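Local structure of peroxisomal acyl-CoA oxidase 1A (Solanum lycopersicum, 2FON) at residues K647-E650 with A651-D655; L53-R56 with I57-V61. The protein probably catalyses the first, FAD-dependent step of peroxisomal fatty acid beta-oxidation, the desaturation of acyl-CoA with reduction of oxygen to hydrogen peroxide. One frame throughout, in Å; residues are numbered along the deposited sequence.

Contact 1 (K647-E650 with A651-D655); sequences KLYE and AAWKD
Trp653 sets the edge of its indole against one face of the Tyr649 ring, in a T-shaped (edge-to-face) stack. The ring planes stand at 70°, and the centroids of the phenol ring and the indole five-membered ring lie 4.7 Å apart. NE1 of Trp653 sits over that face, offset toward the rim. Tyr649 carries CG anti to its backbone N (chi1 -165°), which brings the phenol round toward the indole one turn on.

The backbone bonds show the helix ending. Ala651 N donates to Lys647 O at 2.7 Å and Ala652 N to Leu648 O at 3.0 Å, both in the i to i+4 pattern. Trp653 is the first residue to leave helical angles. Its N makes an i to i+3 bond instead, to Glu650 O at 3.2 Å, coming from above the carbonyl plane.

Charge plays a smaller part. Lys647 NZ makes a weak salt bridge to Glu650 OE1 at 3.5 Å.

The contact forms the C-terminal end of helix 644-652. Leu648 touches Ser426 in a loop, and its side chain is about 9 Å from a bound FAD. Tyr649 packs on Ser191 of the second subunit, just before strand 192-196, and Trp653 on Val241 of that subunit, within strand 239-243.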
loop_
_atom_site.group_PDB
_atom_site.type_symbol
_atom_site.label_atom_id
_atom_site.label_comp_id
_atom_site.label_asym_id
_atom_site.label_seq_id
_atom_site.Cartn_x
_atom_site.Cartn_y
_atom_site.Cartn_z
ATOM N N LYS B 647 -6.428 14.663 21.497
ATOM C CA LYS B 647 -6.054 15.462 20.336
ATOM C C LYS B 647 -6.877 15.117 19.137
ATOM O O LYS B 647 -7.370 16.034 18.475
ATOM C CB LYS B 647 -4.559 15.434 20.017
ATOM C CG LYS B 647 -3.750 16.140 21.053
ATOM C CD LYS B 647 -4.002 17.618 21.071
ATOM C CE LYS B 647 -3.575 18.130 22.417
ATOM N NZ LYS B 647 -3.233 19.543 22.281
ATOM N N LEU B 648 -7.057 13.820 18.901
ATOM C CA LEU B 648 -8.009 13.317 17.877
ATOM C C LEU B 648 -9.433 13.856 18.058
ATOM O O LEU B 648 -10.063 14.248 17.077
ATOM C CB LEU B 648 -8.028 11.777 17.790
ATOM C CG LEU B 648 -6.854 11.043 17.150
ATOM C CD1 LEU B 648 -7.019 9.589 17.282
ATOM C CD2 LEU B 648 -6.800 11.294 15.722
ATOM N N TYR B 649 -9.935 13.901 19.283
ATOM C CA TYR B 649 -11.255 14.479 19.543
ATOM C C TYR B 649 -11.294 15.970 19.186
ATOM O O TYR B 649 -12.067 16.402 18.374
ATOM C CB TYR B 649 -11.633 14.252 21.011
ATOM C CG TYR B 649 -13.063 14.459 21.334
ATOM C CD1 TYR B 649 -13.972 13.436 21.180
ATOM C CD2 TYR B 649 -13.511 15.681 21.839
ATOM C CE1 TYR B 649 -15.308 13.617 21.505
ATOM C CE2 TYR B 649 -14.866 15.891 22.143
ATOM C CZ TYR B 649 -15.758 14.851 21.963
ATOM O OH TYR B 649 -17.107 15.021 22.253
ATOM N N GLU B 650 -10.441 16.765 19.785
ATOM C CA GLU B 650 -10.331 18.163 19.423
ATOM C C GLU B 650 -10.167 18.283 17.862
ATOM O O GLU B 650 -10.826 19.119 17.217
ATOM C CB GLU B 650 -9.210 18.809 20.265
ATOM C CG GLU B 650 -8.560 20.097 19.740
ATOM C CD GLU B 650 -7.305 20.577 20.593
ATOM O OE1 GLU B 650 -6.462 19.761 21.055
ATOM O OE2 GLU B 650 -7.149 21.802 20.822
ATOM N N ALA B 651 -9.360 17.420 17.243
ATOM C CA ALA B 651 -9.206 17.516 15.779
ATOM C C ALA B 651 -10.507 17.273 14.960
ATOM O O ALA B 651 -10.789 18.000 14.000
ATOM C CB ALA B 651 -8.035 16.699 15.271
ATOM N N ALA B 652 -11.342 16.321 15.355
ATOM C CA ALA B 652 -12.543 16.130 14.568
ATOM C C ALA B 652 -13.426 17.341 14.515
ATOM O O ALA B 652 -14.157 17.509 13.534
ATOM C CB ALA B 652 -13.338 14.991 15.052
ATOM N N TRP B 653 -13.409 18.162 15.564
ATOM C CA TRP B 653 -14.348 19.301 15.650
ATOM C C TRP B 653 -13.997 20.453 14.728
ATOM O O TRP B 653 -14.538 21.526 14.873
ATOM C CB TRP B 653 -14.614 19.771 17.128
ATOM C CG TRP B 653 -15.300 18.689 17.910
ATOM C CD1 TRP B 653 -14.771 17.945 18.944
ATOM C CD2 TRP B 653 -16.600 18.139 17.644
ATOM N NE1 TRP B 653 -15.682 16.980 19.349
ATOM C CE2 TRP B 653 -16.808 17.080 18.562
ATOM C CE3 TRP B 653 -17.625 18.454 16.731
ATOM C CZ2 TRP B 653 -18.013 16.346 18.604
ATOM C CZ3 TRP B 653 -18.830 17.719 16.780
ATOM C CH2 TRP B 653 -19.005 16.680 17.706
ATOM N N LYS B 654 -13.123 20.199 13.767
ATOM C CA LYS B 654 -12.633 21.207 12.827
ATOM C C LYS B 654 -12.850 20.834 11.344
ATOM O O LYS B 654 -12.740 21.701 10.470
ATOM C CB LYS B 654 -11.143 21.487 13.074
ATOM C CG LYS B 654 -10.823 21.684 14.538
ATOM C CD LYS B 654 -9.758 22.775 14.742
ATOM C CE LYS B 654 -9.033 22.607 16.085
ATOM N NZ LYS B 654 -7.594 22.868 15.889
ATOM N N ASP B 655 -13.148 19.569 11.042
ATOM C CA ASP B 655 -13.624 19.223 9.709
ATOM C C ASP B 655 -14.818 20.122 9.256
ATOM O O ASP B 655 -15.706 20.452 10.045
ATOM C CB ASP B 655 -13.978 17.741 9.624
ATOM C CG ASP B 655 -14.544 17.345 8.234
ATOM O OD1 ASP B 655 -15.774 17.535 8.000
ATOM O OD2 ASP B 655 -13.765 16.834 7.373
#

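Contact 2 (L53-R56 with I57-V61)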
loop_
_atom_site.group_PDB
_atom_site.type_symbol
_atom_site.label_atom_id
_atom_site.label_comp_id
_atom_site.label_asym_id
_atom_site.label_seq_id
_atom_site.Cartn_x
_atom_site.Cartn_y
_atom_site.Cartn_z
ATOM N N LEU B 53 23.142 21.059 12.513
ATOM C CA LEU B 53 22.513 21.731 11.385
ATOM C C LEU B 53 21.082 21.254 11.225
ATOM O O LEU B 53 20.162 22.058 11.037
ATOM C CB LEU B 53 23.312 21.440 10.119
ATOM C CG LEU B 53 22.987 22.170 8.816
ATOM C CD1 LEU B 53 24.285 22.454 8.066
ATOM C CD2 LEU B 53 21.994 21.361 7.899
ATOM N N THR B 54 20.874 19.946 11.301
ATOM C CA THR B 54 19.518 19.476 11.297
ATOM C C THR B 54 18.763 20.126 12.458
ATOM O O THR B 54 17.682 20.701 12.257
ATOM C CB THR B 54 19.430 17.951 11.384
ATOM O OG1 THR B 54 20.193 17.380 10.320
ATOM C CG2 THR B 54 17.991 17.489 11.249
ATOM N N ASP B 55 19.334 20.086 13.656
ATOM C CA ASP B 55 18.568 20.532 14.808
ATOM C C ASP B 55 18.135 21.998 14.763
ATOM O O ASP B 55 17.030 22.347 15.188
ATOM C CB ASP B 55 19.331 20.278 16.102
ATOM C CG ASP B 55 18.469 20.461 17.321
ATOM O OD1 ASP B 55 17.401 19.807 17.382
ATOM O OD2 ASP B 55 18.861 21.252 18.217
ATOM N N ARG B 56 19.010 22.853 14.256
ATOM C CA ARG B 56 18.755 24.281 14.299
ATOM C C ARG B 56 17.820 24.696 13.140
ATOM O O ARG B 56 17.088 25.675 13.260
ATOM C CB ARG B 56 20.095 25.044 14.305
ATOM C CG ARG B 56 20.095 26.470 13.729
ATOM C CD ARG B 56 21.507 27.129 13.860
ATOM N NE ARG B 56 22.576 26.351 13.206
ATOM C CZ ARG B 56 22.828 26.357 11.890
ATOM N NH1 ARG B 56 22.125 27.122 11.046
ATOM N NH2 ARG B 56 23.803 25.590 11.424
ATOM N N ILE B 57 17.847 23.967 12.029
ATOM C CA ILE B 57 17.040 24.373 10.900
ATOM C C ILE B 57 15.618 23.813 11.066
ATOM O O ILE B 57 14.639 24.487 10.828
ATOM C CB ILE B 57 17.644 23.905 9.590
ATOM C CG1 ILE B 57 19.037 24.487 9.417
ATOM C CG2 ILE B 57 16.709 24.249 8.432
ATOM C CD1 ILE B 57 19.077 25.948 9.138
ATOM N N SER B 58 15.558 22.551 11.463
ATOM C CA SER B 58 14.405 21.922 12.073
ATOM C C SER B 58 13.556 22.860 12.884
ATOM O O SER B 58 12.404 23.077 12.554
ATOM C CB SER B 58 14.895 20.867 13.051
ATOM O OG SER B 58 14.813 19.648 12.423
ATOM N N LYS B 59 14.120 23.350 13.987
ATOM C CA LYS B 59 13.342 24.024 14.989
ATOM C C LYS B 59 12.980 25.398 14.509
ATOM O O LYS B 59 11.966 25.995 14.907
ATOM C CB LYS B 59 14.100 24.059 16.302
ATOM C CG LYS B 59 13.586 22.960 17.191
ATOM C CD LYS B 59 14.652 22.461 18.156
ATOM C CE LYS B 59 14.340 21.001 18.500
ATOM N NZ LYS B 59 15.082 20.624 19.734
ATOM N N LEU B 60 13.794 25.863 13.595
ATOM C CA LEU B 60 13.574 27.142 13.033
ATOM C C LEU B 60 12.455 27.099 11.977
ATOM O O LEU B 60 11.754 28.076 11.770
ATOM C CB LEU B 60 14.881 27.585 12.440
ATOM C CG LEU B 60 14.831 28.929 11.798
ATOM C CD1 LEU B 60 16.122 29.655 12.197
ATOM C CD2 LEU B 60 14.569 28.780 10.231
ATOM N N VAL B 61 12.302 25.975 11.294
ATOM C CA VAL B 61 11.158 25.807 10.419
ATOM C C VAL B 61 9.891 25.661 11.271
ATOM O O VAL B 61 8.880 26.365 11.046
ATOM C CB VAL B 61 11.336 24.665 9.403
ATOM C CG1 VAL B 61 10.114 24.550 8.580
ATOM C CG2 VAL B 61 12.431 25.036 8.457
#
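Asp55 and Lys59, one helical turn apart, meet through a salt bridge between OD1 of Asp55 and NZ of Lys59, weak at 3.4 Å. The lysine chain is extended beyond CG, and this carries NZ to the carboxylate one turn earlier. OD1 has a second partner, since ND2 of Asn627 also donates to it. With an alanine here, the ammonium of Lys59 and the amide of Asn627 would probably both lose this shared acceptor.

The main backbone bonds follow the helical i to i+4 pattern. Ile57 N donates to Leu53 O at 3.2 Å. Ser58 N gives Thr54 O a bond of 2.9 Å, nearly in line with the C=O. Thr54 O also takes a weak i to i+3 bond from Ile57 N, which is thus shared between Leu53 O and Thr54 O. Lys59 N to Asp55 O and Leu60 N to Arg56 O are weak as well, both 3.3 Å.

The other polar ends find their partners outside the two segments. Thr54 OG1 bonds to the backbone O of Asp50. Arg56, bent at chi3 (57°), makes two salt bridges, NH2 to OE1 of Glu52 and NH1 to OE2 of Glu104. CD1 of Ile57 lies 3.8 Å from NH1 of Arg56.

All of this belongs to helix 48-62. Leu53 and Thr54 pack on helix 102-112, and Glu104 on that helix adds the charged link. Leu60 and Val61 touch Leu98 and Phe67 in loops.

Overall arrangement
From the N terminus, contact 2 comes first, within helix 48-62 of the N-terminal acyl-CoA oxidase range. Contact 1 follows nearly 600 residues later, at the end of helix 644-652 in the C-terminal range. Each joins neighbouring turns of one continuous stretch, so neither closes a long loop. They are in series and neither nest nor cross. The centres of contact 1 and contact 2 are 28 Å apart, and the nearest atoms of contact 1 and contact 2 are about 18 Å apart. Contact 2 lies where helix 48-62 meets helix 102-112, and it reaches Asn627 in the C-terminal range. Contact 1 lies nearer the flavin and faces the second subunit, whereas no other chain touches contact 2.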